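PDB 1MDB: 2,3-dihydroxybenzoate-AMP ligase from Bacillus subtilis, which belongs to the ANL superfamily of AMP-binding enzymes, with a large AMP-binding domain followed by a smaller C-terminal domain. Local coordinates for residues Arg142-Gln145 / Ser146-Thr150. Sequence-based numbering, arbitrary orientation.
Sequences RQVQ and SKLPT
The carbonyl oxygen of Val144 is gripped by two successive backbone amides as helix 137-147 runs out. Leu148 N approaches in the carbonyl plane at 2.7 Å from Val144 O and makes an i to i+4 bond that is bent at the N-H (139°), whereas Lys147 N, 2.8 Å from the same shared oxygen, comes in above that plane, 55° out of it, as an i to i+3 bond. Lys147 N keeps no more than a weak bond to Gln143 O, its regular helical acceptor. The same Gln143 O also accepts the hydroxyl of Ser146, OG lying 2.8 Å from it. A chi1 of 65° sets that hydroxyl between the backbone N and the carbonyl carbon, folded back on the preceding turn, while Ser146 N still bonds regularly to Arg142 O at 3.2 Å. A short hydroxyl side chain suits this exposed place, since it reaches a carbonyl one turn back. Pro149 N stands 3.0 Å from Gln145 O, where an i+4 amide would donate, but it carries no hydrogen, so the helical pattern cannot continue there.

On the inner side Val144 CG1 and Leu148 CD1 make a loose apolar contact at 4.4 Å, and both side chains pack on helix 111-120, at Ile114 and Cys118 respectively. The polar ends of Arg142 and Gln145 find partners in the following loops: Arg142 forms salt bridges with Glu161 and Glu162, and Gln145 NE2 donates to Leu151 O. The mixing of i+3 with i+4 bonds on one carbonyl, followed by proline, is characteristic of the last turn of a helix, here on the surface of the AMP-binding domain where helix 137-147 leads towards strand 154-157.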
ATOM      1  N   ARG A 142     -16.641   5.300  20.054  1.00 27.49           N
ATOM      2  CA  ARG A 142     -16.906   5.748  21.412  1.00 29.53           C
ATOM      3  C   ARG A 142     -15.610   6.043  22.128  1.00 30.31           C
ATOM      4  O   ARG A 142     -15.515   7.018  22.873  1.00 32.54           O
ATOM      5  CB  ARG A 142     -17.715   4.701  22.180  1.00 29.51           C
ATOM      6  CG  ARG A 142     -19.099   4.490  21.592  1.00 27.99           C
ATOM      7  CD  ARG A 142     -19.980   3.592  22.438  1.00 26.80           C
ATOM      8  NE  ARG A 142     -21.228   3.334  21.735  1.00 25.15           N
ATOM      9  CZ  ARG A 142     -21.447   2.271  20.970  1.00 27.11           C
ATOM     10  NH1 ARG A 142     -20.507   1.344  20.821  1.00 32.56           N
ATOM     11  NH2 ARG A 142     -22.587   2.161  20.312  1.00 27.44           N
ATOM     12  N   GLN A 143     -14.603   5.207  21.903  1.00 30.83           N
ATOM     13  CA  GLN A 143     -13.312   5.425  22.532  1.00 29.92           C
ATOM     14  C   GLN A 143     -12.711   6.723  22.006  1.00 31.28           C
ATOM     15  O   GLN A 143     -12.175   7.535  22.770  1.00 30.46           O
ATOM     16  CB  GLN A 143     -12.378   4.243  22.241  1.00 31.83           C
ATOM     17  CG  GLN A 143     -12.738   3.005  23.040  1.00 32.15           C
ATOM     18  CD  GLN A 143     -11.918   1.791  22.666  1.00 34.23           C
ATOM     19  OE1 GLN A 143     -11.673   0.918  23.500  1.00 35.75           O
ATOM     20  NE2 GLN A 143     -11.504   1.716  21.409  1.00 29.91           N
ATOM     21  N   VAL A 144     -12.812   6.934  20.700  1.00 31.58           N
ATOM     22  CA  VAL A 144     -12.257   8.151  20.124  1.00 32.91           C
ATOM     23  C   VAL A 144     -12.938   9.410  20.675  1.00 33.88           C
ATOM     24  O   VAL A 144     -12.247  10.318  21.140  1.00 33.83           O
ATOM     25  CB  VAL A 144     -12.331   8.126  18.582  1.00 32.83           C
ATOM     26  CG1 VAL A 144     -11.745   9.410  18.009  1.00 32.74           C
ATOM     27  CG2 VAL A 144     -11.547   6.924  18.056  1.00 30.59           C
ATOM     28  N   GLN A 145     -14.276   9.461  20.653  1.00 33.95           N
ATOM     29  CA  GLN A 145     -14.989  10.635  21.164  1.00 35.48           C
ATOM     30  C   GLN A 145     -14.639  10.969  22.612  1.00 36.93           C
ATOM     31  O   GLN A 145     -14.516  12.145  22.969  1.00 34.91           O
ATOM     32  CB  GLN A 145     -16.513  10.469  21.070  1.00 36.13           C
ATOM     33  CG  GLN A 145     -17.106  10.621  19.686  1.00 38.30           C
ATOM     34  CD  GLN A 145     -18.595  10.973  19.730  1.00 40.73           C
ATOM     35  OE1 GLN A 145     -19.318  10.536  20.623  1.00 38.44           O
ATOM     36  NE2 GLN A 145     -19.053  11.757  18.755  1.00 37.92           N
ATOM     37  N   SER A 146     -14.487   9.946  23.453  1.00 37.06           N
ATOM     38  CA  SER A 146     -14.154  10.202  24.851  1.00 37.34           C
ATOM     39  C   SER A 146     -12.778  10.867  24.951  1.00 38.62           C
ATOM     40  O   SER A 146     -12.442  11.487  25.964  1.00 37.38           O
ATOM     41  CB  SER A 146     -14.206   8.905  25.680  1.00 37.37           C
ATOM     42  OG  SER A 146     -13.230   7.966  25.278  1.00 39.57           O
ATOM     43  N   LYS A 147     -11.979  10.742  23.897  1.00 37.91           N
ATOM     44  CA  LYS A 147     -10.674  11.384  23.886  1.00 39.43           C
ATOM     45  C   LYS A 147     -10.796  12.714  23.145  1.00 39.16           C
ATOM     46  O   LYS A 147     -10.048  13.651  23.415  1.00 40.47           O
ATOM     47  CB  LYS A 147      -9.628  10.501  23.201  1.00 40.97           C
ATOM     48  CG  LYS A 147      -9.082   9.383  24.071  1.00 43.81           C
ATOM     49  CD  LYS A 147      -8.169   8.471  23.266  1.00 48.50           C
ATOM     50  CE  LYS A 147      -7.715   7.264  24.078  1.00 50.69           C
ATOM     51  NZ  LYS A 147      -6.963   6.293  23.229  1.00 53.15           N
ATOM     52  N   LEU A 148     -11.747  12.795  22.217  1.00 38.81           N
ATOM     53  CA  LEU A 148     -11.953  14.020  21.443  1.00 39.09           C
ATOM     54  C   LEU A 148     -13.434  14.393  21.392  1.00 38.99           C
ATOM     55  O   LEU A 148     -14.111  14.144  20.397  1.00 38.59           O
ATOM     56  CB  LEU A 148     -11.419  13.843  20.014  1.00 39.26           C
ATOM     57  CG  LEU A 148      -9.957  13.414  19.844  1.00 39.48           C
ATOM     58  CD1 LEU A 148      -9.648  13.246  18.364  1.00 38.48           C
ATOM     59  CD2 LEU A 148      -9.032  14.445  20.464  1.00 38.68           C
ATOM     60  N   PRO A 149     -13.950  15.010  22.467  1.00 40.07           N
ATOM     61  CA  PRO A 149     -15.350  15.434  22.586  1.00 40.60           C
ATOM     62  C   PRO A 149     -15.798  16.348  21.454  1.00 40.33           C
ATOM     63  O   PRO A 149     -16.990  16.454  21.163  1.00 39.60           O
ATOM     64  CB  PRO A 149     -15.378  16.154  23.933  1.00 41.42           C
ATOM     65  CG  PRO A 149     -14.307  15.453  24.707  1.00 42.71           C
ATOM     66  CD  PRO A 149     -13.203  15.362  23.685  1.00 40.49           C
ATOM     67  N   THR A 150     -14.839  17.007  20.820  1.00 39.62           N
ATOM     68  CA  THR A 150     -15.143  17.910  19.718  1.00 41.80           C
ATOM     69  C   THR A 150     -15.519  17.192  18.412  1.00 41.49           C
ATOM     70  O   THR A 150     -16.120  17.796  17.521  1.00 42.67           O
ATOM     71  CB  THR A 150     -13.964  18.853  19.456  1.00 41.13           C
ATOM     72  OG1 THR A 150     -12.781  18.082  19.223  1.00 44.34           O
ATOM     73  CG2 THR A 150     -13.735  19.749  20.660  1.00 43.96           C
TER